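Local coordinates for Afp1 (Serratia entomophila, PDB 6RBN), which probably builds the inner tube of the contractile anti-feeding prophage injection system, stacking into a helical assembly within the sheath, at residues V28-A33 against L66-F71. Residues are numbered along the deposited sequence; the frame is centred on the assembly and turned at random.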
# COMPACT_ATOMS: atom_id res chain seq x y z
N VAL A 28 46.89 -18.34 9.92
CA VAL A 28 45.66 -18.96 10.41
C VAL A 28 44.52 -18.00 10.11
O VAL A 28 44.63 -16.80 10.39
CB VAL A 28 45.76 -19.27 11.91
CG1 VAL A 28 44.46 -19.85 12.42
CG2 VAL A 28 46.91 -20.21 12.18
N PRO A 29 43.42 -18.46 9.51
CA PRO A 29 42.30 -17.56 9.20
C PRO A 29 41.50 -17.22 10.44
O PRO A 29 41.04 -18.11 11.16
CB PRO A 29 41.46 -18.37 8.20
CG PRO A 29 42.39 -19.41 7.68
CD PRO A 29 43.27 -19.76 8.83
N PHE A 30 41.32 -15.93 10.69
CA PHE A 30 40.54 -15.45 11.82
C PHE A 30 39.41 -14.55 11.35
O PHE A 30 39.44 -14.00 10.25
CB PHE A 30 41.41 -14.70 12.83
CG PHE A 30 42.32 -15.58 13.62
CD1 PHE A 30 41.84 -16.25 14.73
CD2 PHE A 30 43.63 -15.76 13.26
CE1 PHE A 30 42.66 -17.07 15.47
CE2 PHE A 30 44.46 -16.58 14.00
CZ PHE A 30 43.97 -17.23 15.10
N THR A 31 38.40 -14.41 12.20
CA THR A 31 37.25 -13.56 11.93
C THR A 31 37.44 -12.17 12.51
O THR A 31 37.17 -11.17 11.83
CB THR A 31 35.99 -14.20 12.51
OG1 THR A 31 35.85 -15.51 11.99
CG2 THR A 31 34.76 -13.39 12.14
N SER A 32 37.89 -12.08 13.75
CA SER A 32 38.08 -10.82 14.43
C SER A 32 39.49 -10.74 14.99
O SER A 32 40.16 -11.75 15.18
CB SER A 32 37.06 -10.63 15.56
OG SER A 32 35.74 -10.58 15.06
N ALA A 33 39.92 -9.51 15.26
CA ALA A 33 41.22 -9.25 15.86
C ALA A 33 41.14 -7.88 16.51
O ALA A 33 41.04 -6.87 15.81
CB ALA A 33 42.33 -9.30 14.82
N LEU A 66 41.74 -12.76 19.53
CA LEU A 66 41.55 -13.36 18.21
C LEU A 66 40.39 -14.33 18.29
O LEU A 66 40.22 -15.02 19.30
CB LEU A 66 42.81 -14.09 17.74
CG LEU A 66 44.08 -13.29 17.50
CD1 LEU A 66 45.22 -14.22 17.17
CD2 LEU A 66 43.88 -12.31 16.38
N SER A 67 39.58 -14.40 17.24
CA SER A 67 38.46 -15.33 17.24
C SER A 67 38.27 -15.92 15.85
O SER A 67 38.28 -15.19 14.86
CB SER A 67 37.17 -14.65 17.70
OG SER A 67 36.74 -13.68 16.76
N LYS A 68 38.10 -17.24 15.79
CA LYS A 68 37.86 -17.94 14.55
C LYS A 68 36.83 -19.04 14.79
O LYS A 68 36.42 -19.29 15.92
CB LYS A 68 39.14 -18.54 13.97
CG LYS A 68 39.72 -19.66 14.81
CD LYS A 68 40.93 -20.24 14.13
CE LYS A 68 40.50 -21.02 12.90
NZ LYS A 68 41.62 -21.72 12.25
N GLY A 69 36.43 -19.70 13.71
CA GLY A 69 35.43 -20.74 13.80
C GLY A 69 36.00 -22.10 14.10
O GLY A 69 37.21 -22.32 14.06
N VAL A 70 35.11 -23.04 14.41
CA VAL A 70 35.49 -24.42 14.71
C VAL A 70 35.33 -25.24 13.44
O VAL A 70 34.25 -25.26 12.84
CB VAL A 70 34.65 -24.99 15.85
CG1 VAL A 70 34.98 -26.45 16.07
CG2 VAL A 70 34.90 -24.21 17.12
N PHE A 71 36.39 -25.92 13.03
CA PHE A 71 36.49 -26.66 11.79
C PHE A 71 36.64 -28.15 12.08
O PHE A 71 37.07 -28.53 13.18
CB PHE A 71 37.69 -26.13 10.99
CG PHE A 71 37.45 -24.79 10.39
CD1 PHE A 71 36.88 -24.67 9.14
CD2 PHE A 71 37.76 -23.63 11.09
CE1 PHE A 71 36.65 -23.44 8.58
CE2 PHE A 71 37.52 -22.39 10.54
CZ PHE A 71 36.96 -22.29 9.28
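A classic beta bulge begins the antiparallel pairing of strand 32-34 with strand 63-69. The carbonyl O of Ser67 accepts two amide hydrogens from consecutive residues: Thr31 N gives the firm bond, 2.8 Å to Ser67 O and in the carbonyl plane, while Ser32 N to Ser67 O is weak at 3.3 Å. Thr31, with near-helical psi of -46°, is the extra residue. Ser32 and Ser67 form a hydrogen-bonded pair, closed by another weak bond from Ser67 N to Ser32 O, and their small side chains share one face, Ser32 CB resting 3.3 Å from Ser67 OG. On the other, buried face Ala33 CB meets Leu66 CD2 at 3.7 Å, small enough to leave that branch room.

Phe30 supplies the broad apolar surface. Leu66 CB lies over one ring face, 4.1 Å from the Phe30 centroid in a CH-pi contact, and Ser67 O is near the ring edge. Lys68 suits the partly exposed margin: with CG between backbone N and carbonyl carbon (chi1 67°), its methylenes run obliquely past Phe30, and a bend at chi3 (-70°) leaves NZ in van der Waals contact with Val28 CG1. NZ lies beyond the opposite ring face, too distant for more than weak cation-pi attraction. Leu23 and Ile137 extend the apolar cluster, while Ser32 and Ala33 pair with a neighbouring subunit's strand, continuing the sheet across the interface, an arrangement characteristic of gp19-like tail-tube beta barrels.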